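Local coordinates for protein 3-hydroxy-3-methylglutaryl-CoA lyase (Acinetobacter baumannii, PDB 6NDS) that belongs to the HMGL-like lyase family and, on a TIM-barrel scaffold, binds a zinc ion and coenzyme A, at residues A[14-18]-A[272-276]; A[103-107]-A[143-147]; A[109-113]-A[170-174]; A[164-168]-A[198-203]. All coordinates share one frame; numbering follows the deposited sequence. Where two conformers were deposited one is given.

Contact 1: residues A[14-18]-A[272-276]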
loop_
_atom_site.group_PDB
_atom_site.type_symbol
_atom_site.label_atom_id
_atom_site.label_comp_id
_atom_site.label_asym_id
_atom_site.label_seq_id
_atom_site.Cartn_x
_atom_site.Cartn_y
_atom_site.Cartn_z
ATOM N N ASP A 14 -7.906 15.924 16.048
ATOM C CA ASP A 14 -6.908 15.343 15.145
ATOM C C ASP A 14 -6.719 13.842 15.316
ATOM O O ASP A 14 -6.232 13.188 14.384
ATOM C CB ASP A 14 -5.533 15.991 15.351
ATOM C CG ASP A 14 -5.499 17.463 14.996
ATOM O OD1 ASP A 14 -6.389 17.952 14.265
ATOM O OD2 ASP A 14 -4.545 18.130 15.454
ATOM N N LEU A 15 -7.042 13.287 16.484
ATOM C CA LEU A 15 -6.695 11.905 16.806
ATOM C C LEU A 15 -7.309 10.925 15.811
ATOM O O LEU A 15 -8.516 10.956 15.558
ATOM C CB LEU A 15 -7.188 11.567 18.213
ATOM C CG LEU A 15 -7.074 10.082 18.585
ATOM C CD1 LEU A 15 -5.633 9.759 18.900
ATOM C CD2 LEU A 15 -7.960 9.719 19.769
ATOM N N LEU A 16 -6.478 10.053 15.245
ATOM C CA LEU A 16 -6.995 8.933 14.469
ATOM C C LEU A 16 -7.159 7.752 15.415
ATOM O O LEU A 16 -6.194 7.318 16.062
ATOM C CB LEU A 16 -6.087 8.591 13.282
ATOM C CG LEU A 16 -6.634 7.547 12.275
ATOM C CD1 LEU A 16 -6.062 7.817 10.874
ATOM C CD2 LEU A 16 -6.317 6.136 12.713
ATOM N N VAL A 17 -8.380 7.230 15.481
ATOM C CA VAL A 17 -8.772 6.215 16.454
ATOM C C VAL A 17 -8.618 4.852 15.789
ATOM O O VAL A 17 -9.458 4.453 14.979
ATOM C CB VAL A 17 -10.210 6.435 16.927
ATOM C CG1 VAL A 17 -10.607 5.370 17.930
ATOM C CG2 VAL A 17 -10.368 7.841 17.525
ATOM N N VAL A 18 -7.561 4.124 16.152
ATOM C CA VAL A 18 -7.261 2.826 15.550
ATOM C C VAL A 18 -8.025 1.741 16.301
ATOM O O VAL A 18 -7.927 1.647 17.527
ATOM C CB VAL A 18 -5.748 2.554 15.583
ATOM C CG1 VAL A 18 -5.448 1.184 14.975
ATOM C CG2 VAL A 18 -4.991 3.653 14.837
ATOM N N ILE A 272 -0.014 12.453 12.638
ATOM C CA ILE A 272 -1.394 12.236 13.080
ATOM C C ILE A 272 -1.359 11.499 14.413
ATOM O O ILE A 272 -0.774 10.409 14.499
ATOM C CB ILE A 272 -2.196 11.447 12.032
ATOM C CG1 ILE A 272 -2.383 12.267 10.753
ATOM C CG2 ILE A 272 -3.545 11.034 12.603
ATOM C CD1 ILE A 272 -3.062 11.491 9.643
ATOM N N PRO A 273 -1.959 12.033 15.478
ATOM C CA PRO A 273 -1.906 11.329 16.767
ATOM C C PRO A 273 -2.668 10.008 16.724
ATOM O O PRO A 273 -3.688 9.879 16.042
ATOM C CB PRO A 273 -2.568 12.317 17.733
ATOM C CG PRO A 273 -2.427 13.650 17.079
ATOM C CD PRO A 273 -2.575 13.366 15.609
ATOM N N THR A 274 -2.133 9.013 17.431
ATOM C CA THR A 274 -2.853 7.795 17.818
ATOM C C THR A 274 -2.538 7.523 19.281
ATOM O O THR A 274 -1.665 8.166 19.873
ATOM C CB THR A 274 -2.463 6.546 16.989
ATOM O OG1 THR A 274 -1.233 5.995 17.504
ATOM C CG2 THR A 274 -2.345 6.850 15.480
ATOM N N THR A 275 -3.240 6.561 19.891
ATOM C CA THR A 275 -2.872 6.140 21.241
ATOM C C THR A 275 -2.210 4.766 21.248
ATOM O O THR A 275 -2.184 4.106 22.288
ATOM C CB THR A 275 -4.074 6.132 22.190
ATOM O OG1 THR A 275 -5.044 5.180 21.734
ATOM C CG2 THR A 275 -4.724 7.511 22.273
ATOM N N ILE A 276 -1.641 4.342 20.121
ATOM C CA ILE A 276 -1.100 2.993 19.965
ATOM C C ILE A 276 0.412 3.031 20.162
ATOM O O ILE A 276 1.088 3.928 19.649
ATOM C CB ILE A 276 -1.458 2.399 18.590
ATOM C CG1 ILE A 276 -2.947 2.582 18.257
ATOM C CG2 ILE A 276 -1.062 0.914 18.525
ATOM C CD1 ILE A 276 -3.904 2.048 19.325
HETATM O O HOH W 1 -5.562 5.585 18.104
#

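Contact 2: residues A[103-107]-A[143-147]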
loop_
_atom_site.group_PDB
_atom_site.type_symbol
_atom_site.label_atom_id
_atom_site.label_comp_id
_atom_site.label_asym_id
_atom_site.label_seq_id
_atom_site.Cartn_x
_atom_site.Cartn_y
_atom_site.Cartn_z
ATOM N N ASN A 103 -21.292 -11.185 27.628
ATOM C CA ASN A 103 -20.944 -9.833 28.065
ATOM C C ASN A 103 -20.035 -9.130 27.061
ATOM O O ASN A 103 -19.076 -8.445 27.432
ATOM C CB ASN A 103 -20.311 -9.829 29.460
ATOM C CG ASN A 103 -20.208 -8.429 30.036
ATOM O OD1 ASN A 103 -21.062 -7.579 29.773
ATOM N ND2 ASN A 103 -19.147 -8.172 30.795
ATOM N N ALA A 104 -20.333 -9.291 25.777
ATOM C CA ALA A 104 -19.751 -8.378 24.805
ATOM C C ALA A 104 -20.168 -6.953 25.158
ATOM O O ALA A 104 -21.306 -6.713 25.578
ATOM C CB ALA A 104 -20.204 -8.739 23.391
ATOM N N ASN A 105 -19.225 -6.007 25.056
ATOM C CA ASN A 105 -19.549 -4.627 25.408
ATOM C C ASN A 105 -20.357 -3.944 24.319
ATOM O O ASN A 105 -21.079 -2.978 24.597
ATOM C CB ASN A 105 -18.291 -3.788 25.642
ATOM C CG ASN A 105 -17.414 -4.309 26.772
ATOM O OD1 ASN A 105 -16.185 -4.251 26.675
ATOM N ND2 ASN A 105 -18.031 -4.797 27.857
ATOM N N GLU A 106 -20.204 -4.401 23.083
ATOM C CA GLU A 106 -20.851 -3.787 21.936
ATOM C C GLU A 106 -21.149 -4.868 20.911
ATOM O O GLU A 106 -20.327 -5.760 20.678
ATOM C CB GLU A 106 -19.963 -2.697 21.336
ATOM C CG GLU A 106 -20.556 -1.932 20.161
ATOM C CD GLU A 106 -19.743 -0.669 19.850
ATOM O OE1 GLU A 106 -18.864 -0.716 18.958
ATOM O OE2 GLU A 106 -19.971 0.364 20.518
ATOM N N LEU A 107 -22.337 -4.796 20.326
ATOM C CA LEU A 107 -22.766 -5.726 19.296
ATOM C C LEU A 107 -22.662 -5.031 17.945
ATOM O O LEU A 107 -23.315 -4.006 17.724
ATOM C CB LEU A 107 -24.200 -6.191 19.559
ATOM C CG LEU A 107 -24.387 -7.378 20.515
ATOM C CD1 LEU A 107 -23.673 -7.205 21.837
ATOM C CD2 LEU A 107 -25.885 -7.617 20.727
ATOM N N LYS A 143 -29.709 -2.648 27.241
ATOM C CA LYS A 143 -28.924 -3.702 27.861
ATOM C C LYS A 143 -27.542 -3.847 27.245
ATOM O O LYS A 143 -26.707 -4.569 27.799
ATOM C CB LYS A 143 -29.664 -5.046 27.768
ATOM N N THR A 144 -27.282 -3.180 26.126
ATOM C CA THR A 144 -25.991 -3.223 25.453
ATOM C C THR A 144 -25.942 -2.038 24.496
ATOM O O THR A 144 -26.859 -1.212 24.465
ATOM C CB THR A 144 -25.786 -4.557 24.728
ATOM O OG1 THR A 144 -24.429 -4.658 24.278
ATOM C CG2 THR A 144 -26.729 -4.670 23.536
ATOM N N GLN A 145 -24.861 -1.941 23.726
ATOM C CA GLN A 145 -24.752 -0.895 22.719
ATOM C C GLN A 145 -24.436 -1.520 21.368
ATOM O O GLN A 145 -23.984 -2.662 21.278
ATOM C CB GLN A 145 -23.710 0.159 23.096
ATOM C CG GLN A 145 -22.303 -0.341 23.259
ATOM C CD GLN A 145 -21.434 0.692 23.949
ATOM O OE1 GLN A 145 -21.775 1.174 25.027
ATOM N NE2 GLN A 145 -20.323 1.056 23.321
ATOM N N PHE A 146 -24.713 -0.758 20.307
ATOM C CA PHE A 146 -24.791 -1.296 18.958
ATOM C C PHE A 146 -23.932 -0.491 18.001
ATOM O O PHE A 146 -23.733 0.717 18.174
ATOM C CB PHE A 146 -26.232 -1.289 18.408
ATOM C CG PHE A 146 -27.214 -2.064 19.245
ATOM C CD1 PHE A 146 -27.149 -3.445 19.310
ATOM C CD2 PHE A 146 -28.217 -1.412 19.938
ATOM C CE1 PHE A 146 -28.055 -4.161 20.068
ATOM C CE2 PHE A 146 -29.133 -2.126 20.699
ATOM C CZ PHE A 146 -29.048 -3.504 20.760
ATOM N N ASN A 147 -23.414 -1.194 17.000
ATOM C CA ASN A 147 -22.787 -0.624 15.818
ATOM C C ASN A 147 -23.466 -1.242 14.605
ATOM O O ASN A 147 -23.778 -2.434 14.618
ATOM C CB ASN A 147 -21.288 -0.933 15.798
ATOM C CG ASN A 147 -20.542 -0.170 14.711
ATOM O OD1 ASN A 147 -20.178 0.992 14.907
ATOM N ND2 ASN A 147 -20.304 -0.825 13.566
HETATM O O HOH W 2 -19.219 1.680 17.433
HETATM O O HOH W 3 -22.161 1.933 20.225
#

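Contact 3: residues A[109-113]-A[170-174]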
loop_
_atom_site.group_PDB
_atom_site.type_symbol
_atom_site.label_atom_id
_atom_site.label_comp_id
_atom_site.label_asym_id
_atom_site.label_seq_id
_atom_site.Cartn_x
_atom_site.Cartn_y
_atom_site.Cartn_z
ATOM N N LEU A 109 -23.649 -5.242 14.366
ATOM C CA LEU A 109 -24.580 -5.836 13.414
ATOM C C LEU A 109 -24.039 -5.649 12.004
ATOM O O LEU A 109 -23.519 -4.586 11.671
ATOM C CB LEU A 109 -25.957 -5.176 13.519
ATOM C CG LEU A 109 -26.529 -4.783 14.886
ATOM C CD1 LEU A 109 -27.983 -4.351 14.749
ATOM C CD2 LEU A 109 -26.421 -5.910 15.874
ATOM N N VAL A 110 -24.166 -6.681 11.166
ATOM C CA VAL A 110 -23.585 -6.630 9.826
ATOM C C VAL A 110 -24.590 -7.103 8.782
ATOM O O VAL A 110 -25.183 -8.176 8.920
ATOM C CB VAL A 110 -22.299 -7.474 9.731
ATOM C CG1 VAL A 110 -21.741 -7.437 8.297
ATOM C CG2 VAL A 110 -21.252 -6.975 10.716
ATOM N N LEU A 111 -24.750 -6.314 7.721
ATOM C CA LEU A 111 -25.358 -6.787 6.483
ATOM C C LEU A 111 -24.589 -6.165 5.319
ATOM O O LEU A 111 -23.782 -5.248 5.506
ATOM C CB LEU A 111 -26.862 -6.469 6.417
ATOM C CG LEU A 111 -27.313 -5.158 5.774
ATOM C CD1 LEU A 111 -28.838 -5.166 5.606
ATOM C CD2 LEU A 111 -26.856 -3.941 6.571
ATOM N N SER A 112 -24.804 -6.693 4.112
ATOM C CA SER A 112 -24.136 -6.187 2.915
ATOM C C SER A 112 -25.075 -5.319 2.087
ATOM O O SER A 112 -26.269 -5.602 1.990
ATOM C CB SER A 112 -23.617 -7.342 2.051
ATOM O OG SER A 112 -22.740 -8.170 2.801
ATOM N N ALA A 113 -24.528 -4.257 1.477
ATOM C CA ALA A 113 -25.324 -3.459 0.548
ATOM C C ALA A 113 -25.676 -4.241 -0.709
ATOM O O ALA A 113 -26.641 -3.897 -1.400
ATOM C CB ALA A 113 -24.570 -2.181 0.159
ATOM N N LEU A 170 -29.421 2.322 3.641
ATOM C CA LEU A 170 -29.153 1.363 4.707
ATOM C C LEU A 170 -28.637 2.062 5.959
ATOM O O LEU A 170 -29.038 1.721 7.074
ATOM C CB LEU A 170 -28.158 0.311 4.218
ATOM C CG LEU A 170 -28.664 -0.535 3.048
ATOM C CD1 LEU A 170 -27.515 -1.317 2.417
ATOM C CD2 LEU A 170 -29.777 -1.470 3.488
ATOM N N VAL A 171 -27.747 3.043 5.794
ATOM C CA VAL A 171 -27.311 3.841 6.939
ATOM C C VAL A 171 -28.511 4.496 7.619
ATOM O O VAL A 171 -28.646 4.466 8.849
ATOM C CB VAL A 171 -26.274 4.890 6.503
ATOM C CG1 VAL A 171 -26.012 5.858 7.657
ATOM C CG2 VAL A 171 -24.979 4.213 6.056
ATOM N N GLU A 172 -29.406 5.095 6.825
ATOM C CA GLU A 172 -30.582 5.742 7.403
ATOM C C GLU A 172 -31.461 4.743 8.150
ATOM O O GLU A 172 -32.064 5.081 9.177
ATOM C CB GLU A 172 -31.380 6.454 6.309
ATOM C CG GLU A 172 -30.695 7.690 5.751
ATOM C CD GLU A 172 -31.489 8.345 4.639
ATOM O OE1 GLU A 172 -31.500 9.591 4.580
ATOM O OE2 GLU A 172 -32.102 7.618 3.827
ATOM N N HIS A 173 -31.547 3.508 7.654
ATOM C CA HIS A 173 -32.346 2.498 8.344
ATOM C C HIS A 173 -31.735 2.157 9.701
ATOM O O HIS A 173 -32.458 1.993 10.691
ATOM C CB HIS A 173 -32.473 1.250 7.471
ATOM C CG HIS A 173 -33.601 0.342 7.856
ATOM N ND1 HIS A 173 -34.232 0.406 9.082
ATOM C CD2 HIS A 173 -34.210 -0.656 7.171
ATOM C CE1 HIS A 173 -35.182 -0.512 9.132
ATOM N NE2 HIS A 173 -35.189 -1.171 7.987
ATOM N N TYR A 174 -30.408 2.042 9.766
ATOM C CA TYR A 174 -29.748 1.876 11.056
ATOM C C TYR A 174 -30.101 3.023 12.002
ATOM O O TYR A 174 -30.428 2.799 13.174
ATOM C CB TYR A 174 -28.238 1.789 10.860
ATOM C CG TYR A 174 -27.686 0.411 10.571
ATOM C CD1 TYR A 174 -28.005 -0.686 11.366
ATOM C CD2 TYR A 174 -26.810 0.215 9.510
ATOM C CE1 TYR A 174 -27.461 -1.945 11.101
ATOM C CE2 TYR A 174 -26.271 -1.024 9.239
ATOM C CZ TYR A 174 -26.601 -2.104 10.033
ATOM O OH TYR A 174 -26.038 -3.335 9.755
#

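Contact 4: residues A[164-168]-A[198-203]. With ACT (acetate ion), chain E.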
loop_
_atom_site.group_PDB
_atom_site.type_symbol
_atom_site.label_atom_id
_atom_site.label_comp_id
_atom_site.label_asym_id
_atom_site.label_seq_id
_atom_site.Cartn_x
_atom_site.Cartn_y
_atom_site.Cartn_z
ATOM N N GLU A 164 -24.663 4.072 -4.460
ATOM C CA GLU A 164 -24.388 4.873 -3.274
ATOM C C GLU A 164 -25.677 5.307 -2.581
ATOM O O GLU A 164 -25.701 5.418 -1.346
ATOM C CB GLU A 164 -23.515 6.077 -3.644
ATOM C CG GLU A 164 -22.099 5.661 -4.029
ATOM C CD GLU A 164 -21.232 6.793 -4.562
ATOM O OE1 GLU A 164 -21.587 7.978 -4.386
ATOM O OE2 GLU A 164 -20.180 6.486 -5.161
ATOM N N ARG A 165 -26.753 5.531 -3.346
ATOM C CA ARG A 165 -28.056 5.813 -2.740
ATOM C C ARG A 165 -28.516 4.649 -1.869
ATOM O O ARG A 165 -29.128 4.854 -0.816
ATOM C CB ARG A 165 -29.094 6.115 -3.825
ATOM N N GLU A 166 -28.215 3.418 -2.285
ATOM C CA GLU A 166 -28.605 2.261 -1.487
ATOM C C GLU A 166 -27.797 2.182 -0.196
ATOM O O GLU A 166 -28.345 1.845 0.862
ATOM C CB GLU A 166 -28.454 0.979 -2.309
ATOM C CG GLU A 166 -28.693 -0.314 -1.525
ATOM C CD GLU A 166 -30.134 -0.487 -1.062
ATOM O OE1 GLU A 166 -31.010 0.313 -1.460
ATOM O OE2 GLU A 166 -30.396 -1.445 -0.302
ATOM N N VAL A 167 -26.493 2.471 -0.265
ATOM C CA VAL A 167 -25.675 2.552 0.945
ATOM C C VAL A 167 -26.276 3.551 1.927
ATOM O O VAL A 167 -26.464 3.248 3.110
ATOM C CB VAL A 167 -24.225 2.922 0.588
ATOM C CG1 VAL A 167 -23.433 3.256 1.847
ATOM C CG2 VAL A 167 -23.574 1.779 -0.198
ATOM N N PHE A 168 -26.610 4.751 1.443
ATOM C CA PHE A 168 -27.163 5.779 2.325
ATOM C C PHE A 168 -28.513 5.360 2.900
ATOM O O PHE A 168 -28.822 5.665 4.058
ATOM C CB PHE A 168 -27.279 7.101 1.567
ATOM C CG PHE A 168 -25.980 7.561 0.945
ATOM C CD1 PHE A 168 -25.976 8.265 -0.250
ATOM C CD2 PHE A 168 -24.765 7.284 1.558
ATOM C CE1 PHE A 168 -24.785 8.682 -0.824
ATOM C CE2 PHE A 168 -23.572 7.701 0.989
ATOM C CZ PHE A 168 -23.583 8.398 -0.202
ATOM N N ARG A 198 -16.101 11.090 -1.590
ATOM C CA ARG A 198 -17.496 11.398 -1.883
ATOM C C ARG A 198 -18.434 10.717 -0.892
ATOM O O ARG A 198 -19.342 11.355 -0.341
ATOM C CB ARG A 198 -17.827 10.987 -3.317
ATOM C CG ARG A 198 -19.295 11.100 -3.674
ATOM C CD ARG A 198 -19.528 10.829 -5.158
ATOM N NE ARG A 198 -19.212 9.451 -5.542
ATOM C CZ ARG A 198 -18.122 9.087 -6.221
ATOM N NH1 ARG A 198 -17.225 9.995 -6.594
ATOM N NH2 ARG A 198 -17.934 7.815 -6.537
ATOM N N ILE A 199 -18.225 9.422 -0.647
ATOM C CA ILE A 199 -19.127 8.682 0.230
ATOM C C ILE A 199 -18.967 9.144 1.674
ATOM O O ILE A 199 -19.962 9.360 2.380
ATOM C CB ILE A 199 -18.900 7.164 0.089
ATOM C CG1 ILE A 199 -19.416 6.669 -1.273
ATOM C CG2 ILE A 199 -19.598 6.421 1.230
ATOM C CD1 ILE A 199 -19.136 5.177 -1.565
ATOM N N VAL A 200 -17.724 9.310 2.135
ATOM C CA VAL A 200 -17.509 9.702 3.525
ATOM C C VAL A 200 -18.033 11.114 3.777
ATOM O O VAL A 200 -18.641 11.381 4.822
ATOM C CB VAL A 200 -16.024 9.574 3.902
ATOM C CG1 VAL A 200 -15.765 10.238 5.248
ATOM C CG2 VAL A 200 -15.608 8.097 3.944
ATOM N N SER A 201 -17.785 12.045 2.848
ATOM C CA SER A 201 -18.333 13.391 3.009
ATOM C C SER A 201 -19.839 13.343 3.175
ATOM O O SER A 201 -20.399 14.045 4.024
ATOM C CB SER A 201 -17.962 14.279 1.819
ATOM O OG SER A 201 -16.557 14.451 1.744
ATOM N N HIS A 202 -20.515 12.512 2.385
ATOM C CA HIS A 202 -21.970 12.487 2.464
ATOM C C HIS A 202 -22.436 11.854 3.769
ATOM O O HIS A 202 -23.356 12.367 4.418
ATOM C CB HIS A 202 -22.559 11.749 1.264
ATOM C CG HIS A 202 -24.057 11.710 1.264
ATOM N ND1 HIS A 202 -24.830 12.762 0.822
ATOM C CD2 HIS A 202 -24.923 10.757 1.681
ATOM C CE1 HIS A 202 -26.108 12.450 0.947
ATOM N NE2 HIS A 202 -26.192 11.239 1.464
ATOM N N VAL A 203 -21.808 10.751 4.181
ATOM C CA VAL A 203 -22.248 10.106 5.411
ATOM C C VAL A 203 -21.975 11.005 6.612
ATOM O O VAL A 203 -22.768 11.036 7.560
ATOM C CB VAL A 203 -21.604 8.712 5.557
ATOM C CG1 VAL A 203 -21.959 8.103 6.889
ATOM C CG2 VAL A 203 -22.095 7.802 4.446
HETATM C C ACT E . -14.878 7.926 -8.780
HETATM O O ACT E . -15.234 6.819 -8.284
HETATM O OXT ACT E . -15.566 8.970 -8.971
HETATM C CH3 ACT E . -13.388 8.038 -9.222
#

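Contact 1: residues A[14-18]-A[272-276]
The approach to a barrel strand is tied to the loop after helix 260-270 at L16 and P273, where L16 N donates to P273 O at 2.9 Å, the donor sitting 20° off the carbonyl plane. L15 packs against the same oxygen. Its CG stands anti to the backbone N (chi1 171°), which swings CD1 across the loop to 3.5 Å from P273 O and 3.6 Å from T274 CA. L16 CB rests on I272 CG2 at 3.6 Å, and its side chain also meets V227 and Y231 of helix 223-232. In this TIM-barrel fold the strand entered here, 17-20, is the first barrel strand along the chain, and the loop runs beside its approach with the two end-to-end directions 35° apart. Further along, one water takes over from the direct bond: it donates to L16 O and accepts from both V18 N and T275 N. The loop itself bends in an ST turn, T274 OG1 accepting from I276 N at 3.1 Å. I276 then brings CG1 to 3.9 Å from V18 CB, and the two side chains also touch F51. Beyond the pair of segments, D14 O bonds to Y231 OH and T275 OG1 to G50 O.

Contact 2: residues A[103-107]-A[143-147]
L107 and F146 face each other as a parallel bridge, CA atoms 4.9 Å apart, between two neighbouring strands of the TIM barrel, 106-112 and 145-151. L107 makes both backbone bonds: its N donates to Q145 O at 2.9 Å, nearly straight at 173°, and its O accepts from N147 N at 2.9 Å. Q145 N, by contrast, is buried with no partner in the model. The side chains of L107 and F146 run side by side, L107 CB reaching F146 CD1 at 4.0 Å, and both also pack on L140 of helix 126-140. The other face of the pair is polar. Q145 places CG between its backbone N and carbonyl carbon (chi1 61°), and the extended chain beyond it delivers NE2 to E106 OE2 at 2.9 Å. That donor comes to the anti side of the oxygen, 30° out of the carboxylate plane. OE2 is thus shared three ways, with Q145, a salt bridge to R53, and a water that also donates to F146 O. N147 turns its ND2 to T183 OG1 and to N108 OD1. Its OD1 is joined to E106 OE1 by a second water, which donates to OE1 at 2.9 Å and to OD1 at 2.8 Å.

Contact 3: residues A[109-113]-A[170-174]
Y174 pushes the phenol end of its ring against L111, with OH 3.3 Å from L111 CD2; the two side chains slide past each other in opposite directions. This is strand-to-helix packing of a TIM barrel: strand 106-112 carries the inner wall, and helix 164-176, which follows the neighbouring strand 145-151, lies outside it. The local axes are 11.4 Å apart and run nearly antiparallel, at 155°. L109 and L111 point at the helix, whereas V110 and S112 point away from it, and the nearest atoms of the V110 side chain and the bound coenzyme A are about 4 Å apart. The Y174 hydroxyl is anchored by a hydrogen bond to T149 O on strand 145-151. It therefore sits over the seam between the two strands, and the ring is turned at about 50° to that of F130 from helix 126-140. L109 O comes within 3.4 Å of Y174 OH without bonding to it. L111, with chi1 at 91°, is well away from a staggered value; its side chain fits between Y174 and the 126-140 helix, touching K126, S129 and F130 there. Between the segments themselves the contact is apolar. At the far end of the strand L111 only just reaches L170, CD1 to CD2, and A113 takes over as the partner. L170 has CG anti to its carbonyl carbon and extends CD1 to 3.6 Å from A113 CA and 3.8 Å from A113 CB.

Contact 4: residues A[164-168]-A[198-203]
E164 and R198 form a side-on salt bridge between two helices. R198 NE donates to E164 OE1 at 3.0 Å and NH2 to E164 OE2 at 3.0 Å, each oxygen using its syn lone pair. Carboxylate and guanidinium are nearly coplanar, 9° apart, and a weak third bond runs from NE to OE2. The bend of the R198 chain at chi3 helps set its NE edge toward E164. The remaining donors look the other way, to an acetate probably taken up from the crystallisation liquor: NH1 bonds to OXT at 3.1 Å, and NH2 adds a weak bond to the other oxygen. Both carboxylate oxygens are thus satisfied by one arginine, whose three nitrogens all have acceptors. I199 lies under the bridge, its CG1 3.8 Å from E164 CD. One turn on, F168 is held between E164 O, 3.0 Å above one ring face toward the rim, and H202 CD2, 3.1 Å above the centre of the opposite face. E164 O also accepts from F168 N, the ordinary helix bond. The rings of F168 and H202 are inclined by 37°, and V203 CG2 closes in on F168 CE2 at 3.8 Å. Helices 164-176 and 193-203 are successive outer helices of the barrel; their segments 164-168 and 198-203 run 34° from parallel, axes 11.3 Å apart. Beneath them I199 and V203 rest on L184 of strand 182-186, and V203 also on L212 of strand 212-216.

In the fold
From the N terminus, contact 1 opens first and closes last, bringing the loop at 272-276 back to the start of strand 17-20 after nearly the whole barrel; the other three lie within that span. Contact 2 opens at 103-107 and contact 3 just after it, at 109-113, on the same strand. Contact 2 closes at 143-147 before contact 3 does at 170-174, so these two cross. They also touch, through N147 O and L109 N. Contact 4 opens at 164-168, closes at 198-203 and crosses contact 3 on helix 164-176, but follows contact 2 in series. Together contacts 2 to 4 link adjacent strands, a strand to an outer helix, and that helix to the next.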